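Local coordinates for putative phosphonate binding protein for ABC transporter (Prochlorococcus marinus str. MIT 9301, PDB 5LQ5) that binds phosphite strongly, and methylphosphonate and phosphate only very weakly, probably as the periplasmic solute-binding component of an ABC transporter, at residues S126-L131 with G156-T161; A174-V179 with V204-V209; L231-D234 with S239-Q242. One frame throughout, in Å; residues are numbered along the deposited sequence.

How the contacts relate
The three contacts follow one another along the chain; none nests within another or crosses it. Contact 1 closes a loop that runs through the rest of helix 127-139 and strand 153-154 before entering helix 158-167. Strand 172-176 comes next and opens contact 2, which closes over helix 177-186 and strand 194-199 and ties the five-stranded sheet to the approach to strand 207-210 of the six-stranded one. Both contacts reach the phosphite ion, and they touch each other, for instance where Ser128 OG lies 3.3 Å from Asn176 CB. Contact 3 is a short local closure between helices 222-231 and 238-246, its centre about 20 Å from that of contact 2.

Contact 1 of 3, residues S126-L131 with G156-T161; sequences STSGRL and GSHDAT. With PO3 (phosphite ion), chain B.
Ser126 and Ser128 converge on His158 beside the phosphite ion, their hydroxyls lying against a single ring carbon: His158 CE1 is 3.1 Å from Ser128 OG and 3.3 Å from Ser126 OG. The ion joins the segments. Its O3 accepts from Ser126 OG at 2.7 Å and from His158 NE2 at 3.0 Å, the latter with a bent N-H...O angle of 139°. Ser128 gives both amide and hydroxyl to O1; with chi1 at 69°, Ser128 OG sits between the backbone N and the carbonyl carbon, 2.7 Å from phosphite O1. Thr127 N bonds to phosphite O2 at 2.8 Å and a nearly straight 167°, with Thr127 OG1 as second donor. Tyr46 OH is a further donor to the ion. This is an anion site at a helix N terminus, built from amides and hydroxyls, and the positive end of helix 127-139 would probably favour the charge. In the second shell, Ser126 OG also accepts from Gly129 N at 2.8 Å, so the N-cap residue serves helix and ligand together. Ser157 caps helix 158-167 by accepting from Ala160 N. Around this core, His158 rests on Leu175 and Asn176 of strand 172-176 and Val179 of helix 177-186, while Thr127 and Leu131 pack against Ile263 of helix 261-269.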
ATOM      1  N   SER A 126       4.201  -2.955   5.729  1.00 15.29           N
ATOM      2  CA  SER A 126       4.173  -2.399   4.339  1.00 15.72           C
ATOM      3  C   SER A 126       4.995  -3.239   3.356  1.00 15.54           C
ATOM      4  O   SER A 126       6.126  -3.641   3.654  1.00 16.81           O
ATOM      5  CB  SER A 126       4.681  -0.960   4.312  1.00 15.51           C
ATOM      6  OG  SER A 126       4.698  -0.481   2.974  1.00 15.02           O
ATOM      7  N   THR A 127       4.395  -3.550   2.219  1.00 14.67           N
ATOM      8  CA  THR A 127       5.080  -4.228   1.135  1.00 15.22           C
ATOM      9  C   THR A 127       6.183  -3.345   0.521  1.00 14.90           C
ATOM     10  O   THR A 127       7.363  -3.732   0.486  1.00 17.11           O
ATOM     11  CB  THR A 127       4.077  -4.649   0.031  1.00 17.94           C
ATOM     12  OG1 THR A 127       2.868  -5.176   0.645  1.00 17.40           O
ATOM     13  CG2 THR A 127       4.725  -5.715  -0.868  1.00 18.67           C
ATOM     14  N   SER A 128       5.753  -2.181   0.033  1.00 15.90           N
ATOM     15  CA  SER A 128       6.636  -1.225  -0.651  1.00 17.49           C
ATOM     16  C   SER A 128       7.491  -0.346   0.265  1.00 16.62           C
ATOM     17  O   SER A 128       8.487   0.231  -0.158  1.00 17.94           O
ATOM     18  CB  SER A 128       5.823  -0.363  -1.593  1.00 18.51           C
ATOM     19  OG  SER A 128       4.966   0.531  -0.904  1.00 17.01           O
ATOM     20  N   GLY A 129       7.103  -0.306   1.534  1.00 15.10           N
ATOM     21  CA  GLY A 129       7.784   0.516   2.521  1.00 15.20           C
ATOM     22  C   GLY A 129       8.600  -0.266   3.529  1.00 17.27           C
ATOM     23  O   GLY A 129       9.344   0.309   4.293  1.00 17.57           O
ATOM     24  N   ARG A 130       8.477  -1.586   3.509  1.00 15.99           N
ATOM     25  CA  ARG A 130       9.234  -2.404   4.463  1.00 17.13           C
ATOM     26  C   ARG A 130       9.686  -3.740   3.899  1.00 15.44           C
ATOM     27  O   ARG A 130      10.880  -3.998   3.858  1.00 15.89           O
ATOM     28  CB  ARG A 130       8.481  -2.620   5.773  1.00 17.23           C
ATOM     29  CG  ARG A 130       9.321  -3.229   6.888  1.00 18.14           C
ATOM     30  CD  ARG A 130       9.348  -4.741   6.854  1.00 19.21           C
ATOM     31  NE  ARG A 130      10.330  -5.265   7.815  1.00 21.44           N
ATOM     32  CZ  ARG A 130      10.126  -5.400   9.132  1.00 20.85           C
ATOM     33  NH1 ARG A 130       8.946  -5.137   9.668  1.00 18.31           N
ATOM     34  NH2 ARG A 130      11.122  -5.822   9.920  1.00 23.08           N
ATOM     35  N   LEU A 131       8.742  -4.608   3.520  1.00 14.75           N
ATOM     36  CA  LEU A 131       9.066  -5.988   3.178  1.00 16.29           C
ATOM     37  C   LEU A 131      10.065  -6.041   2.030  1.00 16.41           C
ATOM     38  O   LEU A 131      11.134  -6.683   2.133  1.00 16.88           O
ATOM     39  CB  LEU A 131       7.809  -6.789   2.847  1.00 15.94           C
ATOM     40  CG  LEU A 131       8.059  -8.290   2.664  1.00 17.22           C
ATOM     41  CD1 LEU A 131       8.297  -8.992   4.001  1.00 21.46           C
ATOM     42  CD2 LEU A 131       6.929  -8.949   1.858  1.00 22.02           C
ATOM     43  N   GLY A 156       5.100   4.117   9.628  1.00 16.71           N
ATOM     44  CA  GLY A 156       3.680   3.824   9.468  1.00 18.50           C
ATOM     45  C   GLY A 156       2.988   4.178   8.177  1.00 16.95           C
ATOM     46  O   GLY A 156       1.885   3.730   7.908  1.00 19.05           O
ATOM     47  N   SER A 157       3.617   5.008   7.369  1.00 16.09           N
ATOM     48  CA  SER A 157       2.981   5.404   6.106  1.00 16.62           C
ATOM     49  C   SER A 157       4.019   5.970   5.161  1.00 16.78           C
ATOM     50  O   SER A 157       5.081   6.451   5.574  1.00 16.36           O
ATOM     51  CB  SER A 157       1.863   6.422   6.321  1.00 20.14           C
ATOM     52  OG  SER A 157       2.308   7.780   6.189  1.00 20.68           O
ATOM     53  N   HIS A 158       3.681   5.946   3.875  1.00 16.53           N
ATOM     54  CA  HIS A 158       4.621   6.451   2.866  1.00 16.65           C
ATOM     55  C   HIS A 158       4.783   7.974   2.991  1.00 17.46           C
ATOM     56  O   HIS A 158       5.890   8.511   2.797  1.00 17.96           O
ATOM     57  CB  HIS A 158       4.204   6.035   1.473  1.00 18.56           C
ATOM     58  CG  HIS A 158       4.068   4.561   1.336  1.00 15.70           C
ATOM     59  ND1 HIS A 158       5.102   3.695   1.620  1.00 16.86           N
ATOM     60  CD2 HIS A 158       2.979   3.788   1.100  1.00 18.32           C
ATOM     61  CE1 HIS A 158       4.668   2.454   1.498  1.00 16.87           C
ATOM     62  NE2 HIS A 158       3.393   2.482   1.159  1.00 17.86           N
ATOM     63  N   ASP A 159       3.690   8.675   3.289  1.00 16.96           N
ATOM     64  CA  ASP A 159       3.788  10.166   3.482  1.00 16.98           C
ATOM     65  C   ASP A 159       4.663  10.470   4.712  1.00 18.89           C
ATOM     66  O   ASP A 159       5.507  11.375   4.697  1.00 20.32           O
ATOM     67  CB  ASP A 159       2.429  10.830   3.616  1.00 19.03           C
ATOM     68  CG  ASP A 159       1.670  10.926   2.317  1.00 20.61           C
ATOM     69  OD1 ASP A 159       2.288  10.906   1.213  1.00 26.49           O
ATOM     70  OD2 ASP A 159       0.430  11.096   2.436  1.00 22.53           O
ATOM     71  N   ALA A 160       4.512   9.648   5.759  1.00 16.94           N
ATOM     72  CA  ALA A 160       5.308   9.877   6.966  1.00 16.63           C
ATOM     73  C   ALA A 160       6.805   9.599   6.783  1.00 16.48           C
ATOM     74  O   ALA A 160       7.635  10.285   7.363  1.00 18.60           O
ATOM     75  CB  ALA A 160       4.769   9.099   8.139  1.00 18.09           C
ATOM     76  N   THR A 161       7.136   8.635   5.924  1.00 15.67           N
ATOM     77  CA  THR A 161       8.529   8.348   5.595  1.00 16.98           C
ATOM     78  C   THR A 161       9.174   9.550   4.905  1.00 18.69           C
ATOM     79  O   THR A 161      10.225   9.988   5.287  1.00 17.84           O
ATOM     80  CB  THR A 161       8.614   7.112   4.696  1.00 15.68           C
ATOM     81  OG1 THR A 161       8.069   6.012   5.418  1.00 17.52           O
ATOM     82  CG2 THR A 161      10.006   6.799   4.272  1.00 18.17           C
TER
HETATM   83  P   PO3 B 401       2.001  -1.283   0.843  1.00 16.36           P
HETATM   84  O1  PO3 B 401       3.058  -1.260  -0.310  1.00 15.81           O
HETATM   85  O2  PO3 B 401       1.824  -2.693   1.541  1.00 17.20           O
HETATM   86  O3  PO3 B 401       2.277  -0.161   1.882  1.00 16.06           O

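Contact 2 of 3, residues A174-V179 with V204-V209; sequences ALNKQV and VDYHWV. With PO3 (phosphite ion), chain B.
Asn176 holds its CG anti to the backbone N (chi1 175°), which extends the amide from the end of strand 172-176 to the phenol oxygen of Tyr206, whose ring stands anti to its own carbonyl carbon. Asn176 ND2 donates to Tyr206 OH at 2.9 Å, with 145° at the hydrogen and the acceptor in the amide plane. Amide and ring planes are turned 51° apart, and ND2 of Asn176 also comes within 3.4 Å of Tyr206 CE2. The other end of the amide is fixed too: Asn176 OD1 accepts from Val179 N at 3.0 Å, above the carbonyl plane, and so caps helix 177-186. The stronger polar partner of Tyr206 OH is Asp13 OD2, and Tyr206 OH lies 3.6 Å from the phosphite P. Beside it, Asp205 OD2 approaches phosphite O1 to 2.5 Å, a separation consistent with one of the two oxygens being protonated, while Gly65 N bonds to Asp205 OD1. Further along the chain, His207 ND1 donates to Asp205 O at 3.1 Å, in the carbonyl plane. The Asn176-Tyr206 bond thus spans the cleft between two alpha/beta lobes, each with its own sheet, as in the closed, ligand-bound form of periplasmic binding proteins.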
ATOM      1  N   ALA A 174      12.700   4.273   2.636  1.00 16.11           N
ATOM      2  CA  ALA A 174      12.110   3.596   1.502  1.00 17.23           C
ATOM      3  C   ALA A 174      10.625   3.696   1.497  1.00 15.62           C
ATOM      4  O   ALA A 174       9.982   3.622   2.554  1.00 16.02           O
ATOM      5  CB  ALA A 174      12.533   2.136   1.460  1.00 19.14           C
ATOM      6  N   LEU A 175      10.062   3.816   0.301  1.00 16.99           N
ATOM      7  CA  LEU A 175       8.612   3.967   0.159  1.00 18.38           C
ATOM      8  C   LEU A 175       8.095   3.578  -1.216  1.00 19.09           C
ATOM      9  O   LEU A 175       8.855   3.388  -2.158  1.00 19.64           O
ATOM     10  CB  LEU A 175       8.152   5.390   0.515  1.00 18.69           C
ATOM     11  CG  LEU A 175       8.616   6.475  -0.452  1.00 18.06           C
ATOM     12  CD1 LEU A 175       7.513   7.517  -0.556  1.00 21.18           C
ATOM     13  CD2 LEU A 175       9.933   7.083   0.003  1.00 22.35           C
ATOM     14  N   ASN A 176       6.774   3.505  -1.279  1.00 16.97           N
ATOM     15  CA  ASN A 176       5.941   3.386  -2.498  1.00 18.37           C
ATOM     16  C   ASN A 176       6.392   4.425  -3.562  1.00 21.02           C
ATOM     17  O   ASN A 176       6.386   5.622  -3.310  1.00 20.30           O
ATOM     18  CB  ASN A 176       4.503   3.618  -2.033  1.00 18.30           C
ATOM     19  CG  ASN A 176       3.481   3.655  -3.133  1.00 20.04           C
ATOM     20  OD1 ASN A 176       3.727   4.186  -4.213  1.00 22.47           O
ATOM     21  ND2 ASN A 176       2.292   3.124  -2.854  1.00 20.92           N
ATOM     22  N   LYS A 177       6.732   3.976  -4.761  1.00 20.20           N
ATOM     23  CA  LYS A 177       7.288   4.890  -5.815  1.00 21.55           C
ATOM     24  C   LYS A 177       6.211   5.869  -6.333  1.00 21.70           C
ATOM     25  O   LYS A 177       6.491   7.040  -6.595  1.00 24.72           O
ATOM     26  CB  LYS A 177       7.870   4.080  -6.979  1.00 23.32           C
ATOM     27  CG  LYS A 177       8.323   4.933  -8.173  1.00 24.21           C
ATOM     28  CD  LYS A 177       9.164   4.061  -9.098  1.00 30.55           C
ATOM     29  CE  LYS A 177       9.723   4.841 -10.283  1.00 40.99           C
ATOM     30  NZ  LYS A 177       8.693   5.002 -11.335  1.00 52.17           N
ATOM     31  N   GLN A 178       4.973   5.384  -6.458  1.00 22.44           N
ATOM     32  CA  GLN A 178       3.832   6.252  -6.860  1.00 25.70           C
ATOM     33  C   GLN A 178       3.581   7.407  -5.882  1.00 25.93           C
ATOM     34  O   GLN A 178       3.310   8.523  -6.266  1.00 26.27           O
ATOM     35  CB  GLN A 178       2.540   5.437  -7.043  1.00 35.36           C
ATOM     36  CG  GLN A 178       1.433   6.188  -7.754  1.00 51.06           C
ATOM     37  CD  GLN A 178       1.764   6.449  -9.218  1.00 41.19           C
ATOM     38  OE1 GLN A 178       1.959   5.510  -9.979  1.00 59.66           O
ATOM     39  NE2 GLN A 178       1.832   7.726  -9.612  1.00 65.43           N
ATOM     40  N   VAL A 179       3.701   7.120  -4.596  1.00 23.61           N
ATOM     41  CA  VAL A 179       3.501   8.129  -3.567  1.00 22.01           C
ATOM     42  C   VAL A 179       4.628   9.173  -3.644  1.00 25.07           C
ATOM     43  O   VAL A 179       4.390  10.365  -3.517  1.00 25.41           O
ATOM     44  CB  VAL A 179       3.384   7.525  -2.144  1.00 21.92           C
ATOM     45  CG1 VAL A 179       3.390   8.609  -1.079  1.00 23.97           C
ATOM     46  CG2 VAL A 179       2.091   6.724  -2.002  1.00 21.44           C
ATOM     47  N   VAL A 204       4.643  -7.636  -6.796  1.00 21.18           N
ATOM     48  CA  VAL A 204       3.172  -7.433  -6.768  1.00 22.58           C
ATOM     49  C   VAL A 204       2.790  -6.671  -5.492  1.00 22.10           C
ATOM     50  O   VAL A 204       3.403  -6.878  -4.461  0.50 22.56           O
ATOM     51  CB  VAL A 204       2.386  -8.760  -6.840  0.50 29.41           C
ATOM     52  CG1 VAL A 204       2.495  -9.559  -5.560  0.50 40.14           C
ATOM     53  CG2 VAL A 204       0.938  -8.493  -7.141  0.50 41.85           C
ATOM     54  N   ASP A 205       1.758  -5.829  -5.543  1.00 20.86           N
ATOM     55  CA  ASP A 205       1.388  -5.054  -4.354  1.00 18.80           C
ATOM     56  C   ASP A 205      -0.133  -4.943  -4.144  1.00 17.32           C
ATOM     57  O   ASP A 205      -0.776  -5.901  -3.657  1.00 18.65           O
ATOM     58  CB  ASP A 205       2.144  -3.719  -4.312  1.00 19.18           C
ATOM     59  CG  ASP A 205       2.167  -3.086  -2.892  1.00 16.55           C
ATOM     60  OD1 ASP A 205       1.474  -3.603  -1.966  1.00 17.86           O
ATOM     61  OD2 ASP A 205       2.952  -2.125  -2.679  1.00 17.55           O
ATOM     62  N   TYR A 206      -0.698  -3.764  -4.397  1.00 17.94           N
ATOM     63  CA  TYR A 206      -2.016  -3.467  -3.858  1.00 19.17           C
ATOM     64  C   TYR A 206      -3.146  -4.223  -4.521  1.00 19.74           C
ATOM     65  O   TYR A 206      -3.085  -4.549  -5.708  1.00 20.79           O
ATOM     66  CB  TYR A 206      -2.327  -1.979  -3.952  1.00 19.18           C
ATOM     67  CG  TYR A 206      -1.474  -1.061  -3.113  1.00 20.01           C
ATOM     68  CD1 TYR A 206      -1.984  -0.525  -1.948  1.00 18.93           C
ATOM     69  CD2 TYR A 206      -0.205  -0.658  -3.505  1.00 19.87           C
ATOM     70  CE1 TYR A 206      -1.262   0.349  -1.166  1.00 17.34           C
ATOM     71  CE2 TYR A 206       0.562   0.221  -2.721  1.00 17.61           C
ATOM     72  CZ  TYR A 206       0.017   0.750  -1.572  1.00 17.34           C
ATOM     73  OH  TYR A 206       0.811   1.634  -0.832  1.00 18.46           O
ATOM     74  N   HIS A 207      -4.191  -4.486  -3.742  1.00 18.72           N
ATOM     75  CA  HIS A 207      -5.391  -5.155  -4.223  1.00 19.01           C
ATOM     76  C   HIS A 207      -6.573  -5.035  -3.294  1.00 18.97           C
ATOM     77  O   HIS A 207      -6.411  -4.884  -2.074  1.00 17.86           O
ATOM     78  CB  HIS A 207      -5.104  -6.628  -4.517  1.00 20.18           C
ATOM     79  CG  HIS A 207      -4.633  -7.438  -3.344  1.00 18.98           C
ATOM     80  ND1 HIS A 207      -3.373  -7.305  -2.793  1.00 19.73           N
ATOM     81  CD2 HIS A 207      -5.226  -8.449  -2.673  1.00 20.16           C
ATOM     82  CE1 HIS A 207      -3.237  -8.180  -1.809  1.00 22.42           C
ATOM     83  NE2 HIS A 207      -4.343  -8.888  -1.722  1.00 23.19           N
ATOM     84  N   TRP A 208      -7.758  -5.063  -3.899  1.00 17.05           N
ATOM     85  CA  TRP A 208      -9.014  -5.115  -3.190  1.00 18.51           C
ATOM     86  C   TRP A 208      -9.325  -6.525  -2.763  1.00 18.25           C
ATOM     87  O   TRP A 208      -9.244  -7.446  -3.561  1.00 19.58           O
ATOM     88  CB  TRP A 208     -10.174  -4.635  -4.054  1.00 19.42           C
ATOM     89  CG  TRP A 208     -10.232  -3.154  -4.314  1.00 17.85           C
ATOM     90  CD1 TRP A 208      -9.945  -2.491  -5.488  1.00 20.69           C
ATOM     91  CD2 TRP A 208     -10.675  -2.154  -3.388  1.00 17.17           C
ATOM     92  NE1 TRP A 208     -10.148  -1.151  -5.315  1.00 21.92           N
ATOM     93  CE2 TRP A 208     -10.611  -0.918  -4.050  1.00 22.79           C
ATOM     94  CE3 TRP A 208     -11.090  -2.191  -2.061  1.00 19.32           C
ATOM     95  CZ2 TRP A 208     -10.963   0.271  -3.422  1.00 22.40           C
ATOM     96  CZ3 TRP A 208     -11.458  -1.015  -1.443  1.00 20.01           C
ATOM     97  CH2 TRP A 208     -11.382   0.197  -2.120  1.00 20.34           C
ATOM     98  N   VAL A 209      -9.781  -6.656  -1.528  1.00 17.54           N
ATOM     99  CA  VAL A 209     -10.203  -7.907  -0.929  1.00 16.83           C
ATOM    100  C   VAL A 209     -11.603  -7.738  -0.370  1.00 19.26           C
ATOM    101  O   VAL A 209     -11.853  -6.800   0.379  1.00 19.42           O
ATOM    102  CB  VAL A 209      -9.241  -8.384   0.171  1.00 20.05           C
ATOM    103  CG1 VAL A 209      -9.697  -9.730   0.741  1.00 20.34           C
ATOM    104  CG2 VAL A 209      -7.807  -8.506  -0.365  1.00 19.05           C
TER
HETATM  105  P   PO3 B 401       2.001  -1.283   0.843  1.00 16.36           P
HETATM  106  O1  PO3 B 401       3.058  -1.260  -0.310  1.00 15.81           O
HETATM  107  O2  PO3 B 401       1.824  -2.693   1.541  1.00 17.20           O
HETATM  108  O3  PO3 B 401       2.277  -0.161   1.882  1.00 16.06           O

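Contact 3 of 3, residues L231-D234 with S239-Q242; sequences LNLD and SHKQ
Leu233 and Asp234 pack against His240 in a helix-loop-helix connection, where the link leaving helix 222-231 folds back on helix 238-246. The tight part is centred on the imidazole. His240 CG is anti to the carbonyl carbon (chi1 -65°), which brings the ring to Leu233 and Asp234 N. Leu233 sets its CD2 branch over one face in a CH-pi contact, 3.7 Å from the centroid of the His240 ring and only 7° from its normal. At the ring edge, Asp234 N donates to His240 ND1 at 3.1 Å with an angle of 151°, and the donor is close to the ring plane. The far nitrogen, His240 NE2, is hydrogen-bonded to Glu29 OE2 of helix 16-34, so face and both nitrogens fix the rotation of the ring; with ND1 accepting, the proton probably sits on NE2. Without the ring, as with an alanine here, Asp234 N and Glu29 OE2 would probably lose their partner and a gap would open beneath Leu233 CD2. The solvent side is looser. Asn232 takes little part, and Lys241 forms a salt bridge with Asp245. The Asp234 carboxylate serves the loop itself, OD1 accepting from Lys236 N, while Asp234 OD2 stays 5.3 Å from His240 ND1. Close fit returns where the backbone oxygen Asp234 O comes to 3.0 Å from His240 CB.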
ATOM      1  N   LEU A 231     -14.273  -3.170 -11.818  1.00 23.21           N
ATOM      2  CA  LEU A 231     -13.566  -3.426 -13.073  1.00 25.90           C
ATOM      3  C   LEU A 231     -14.053  -2.552 -14.241  1.00 28.82           C
ATOM      4  O   LEU A 231     -13.328  -2.342 -15.213  1.00 31.70           O
ATOM      5  CB  LEU A 231     -13.683  -4.905 -13.452  1.00 28.15           C
ATOM      6  CG  LEU A 231     -12.979  -5.883 -12.518  1.00 32.86           C
ATOM      7  CD1 LEU A 231     -13.339  -7.315 -12.913  1.00 30.69           C
ATOM      8  CD2 LEU A 231     -11.478  -5.685 -12.522  1.00 30.24           C
ATOM      9  N   ASN A 232     -15.276  -2.059 -14.139  1.00 30.18           N
ATOM     10  CA  ASN A 232     -15.875  -1.273 -15.242  1.00 30.78           C
ATOM     11  C   ASN A 232     -15.780   0.242 -15.052  1.00 33.17           C
ATOM     12  O   ASN A 232     -16.274   1.002 -15.884  1.00 34.41           O
ATOM     13  CB  ASN A 232     -17.322  -1.691 -15.499  1.00 30.85           C
ATOM     14  CG  ASN A 232     -17.431  -3.075 -16.129  1.00 34.08           C
ATOM     15  OD1 ASN A 232     -16.631  -3.448 -16.955  1.00 41.95           O
ATOM     16  ND2 ASN A 232     -18.467  -3.808 -15.768  1.00 48.35           N
ATOM     17  N   LEU A 233     -15.140   0.682 -13.971  1.00 33.22           N
ATOM     18  CA  LEU A 233     -14.831   2.095 -13.794  1.00 25.80           C
ATOM     19  C   LEU A 233     -14.059   2.604 -15.024  1.00 30.45           C
ATOM     20  O   LEU A 233     -13.083   2.010 -15.493  1.00 31.11           O
ATOM     21  CB  LEU A 233     -14.053   2.376 -12.504  1.00 29.11           C
ATOM     22  CG  LEU A 233     -14.829   2.267 -11.190  1.00 28.97           C
ATOM     23  CD1 LEU A 233     -13.864   2.337 -10.009  1.00 29.34           C
ATOM     24  CD2 LEU A 233     -15.902   3.329 -11.050  1.00 31.19           C
ATOM     25  N   ASP A 234     -14.539   3.721 -15.533  1.00 38.16           N
ATOM     26  CA  ASP A 234     -14.312   4.177 -16.908  1.00 37.79           C
ATOM     27  C   ASP A 234     -13.747   5.606 -16.877  1.00 32.02           C
ATOM     28  O   ASP A 234     -14.440   6.570 -16.524  1.00 35.14           O
ATOM     29  CB  ASP A 234     -15.641   4.101 -17.683  1.00 36.63           C
ATOM     30  CG  ASP A 234     -15.574   4.695 -19.075  1.00 53.38           C
ATOM     31  OD1 ASP A 234     -14.476   4.818 -19.649  1.00 45.79           O
ATOM     32  OD2 ASP A 234     -16.662   5.023 -19.589  1.00 40.85           O
ATOM     33  N   SER A 239     -16.987  11.408 -13.183  1.00 37.31           N
ATOM     34  CA  SER A 239     -16.987  10.937 -11.800  1.00 42.47           C
ATOM     35  C   SER A 239     -16.072   9.730 -11.602  1.00 40.39           C
ATOM     36  O   SER A 239     -15.471   9.597 -10.553  1.00 41.09           O
ATOM     37  CB  SER A 239     -18.390  10.624 -11.330  1.00 41.99           C
ATOM     38  OG  SER A 239     -18.984   9.658 -12.175  1.00 56.44           O
ATOM     39  N   HIS A 240     -15.951   8.883 -12.610  1.00 34.46           N
ATOM     40  CA  HIS A 240     -15.046   7.724 -12.510  1.00 33.17           C
ATOM     41  C   HIS A 240     -13.613   8.168 -12.571  1.00 36.50           C
ATOM     42  O   HIS A 240     -12.776   7.676 -11.841  1.00 32.72           O
ATOM     43  CB  HIS A 240     -15.296   6.721 -13.601  1.00 36.86           C
ATOM     44  CG  HIS A 240     -16.638   6.099 -13.514  1.00 27.70           C
ATOM     45  ND1 HIS A 240     -17.008   5.003 -14.256  1.00 27.23           N
ATOM     46  CD2 HIS A 240     -17.680   6.373 -12.700  1.00 29.83           C
ATOM     47  CE1 HIS A 240     -18.233   4.647 -13.927  1.00 31.01           C
ATOM     48  NE2 HIS A 240     -18.669   5.475 -13.001  1.00 35.73           N
ATOM     49  N   LYS A 241     -13.371   9.146 -13.437  1.00 35.86           N
ATOM     50  CA  LYS A 241     -12.028   9.729 -13.611  1.00 31.90           C
ATOM     51  C   LYS A 241     -11.474  10.295 -12.298  1.00 31.98           C
ATOM     52  O   LYS A 241     -10.305  10.074 -11.959  1.00 36.07           O
ATOM     53  CB  LYS A 241     -12.061  10.827 -14.679  1.00 35.66           C
ATOM     54  CG  LYS A 241     -10.699  11.239 -15.204  1.00 47.37           C
ATOM     55  CD  LYS A 241     -10.808  12.440 -16.140  1.00 54.94           C
ATOM     56  CE  LYS A 241      -9.504  12.686 -16.882  1.00 80.61           C
ATOM     57  NZ  LYS A 241      -8.353  12.918 -15.960  1.00 57.87           N
ATOM     58  N   GLN A 242     -12.337  10.994 -11.570  1.00 32.17           N
ATOM     59  CA  GLN A 242     -11.974  11.632 -10.300  1.00 35.82           C
ATOM     60  C   GLN A 242     -11.489  10.580  -9.333  1.00 37.62           C
ATOM     61  O   GLN A 242     -10.523  10.808  -8.600  1.00 34.79           O
ATOM     62  CB  GLN A 242     -13.157  12.322  -9.640  1.00 52.17           C
ATOM     63  CG  GLN A 242     -13.562  13.657 -10.222  1.00 93.88           C
ATOM     64  CD  GLN A 242     -14.753  14.246  -9.485  1.00 98.53           C
ATOM     65  OE1 GLN A 242     -15.171  13.731  -8.438  1.00 71.81           O
ATOM     66  NE2 GLN A 242     -15.310  15.323 -10.026  1.00159.31           N
TER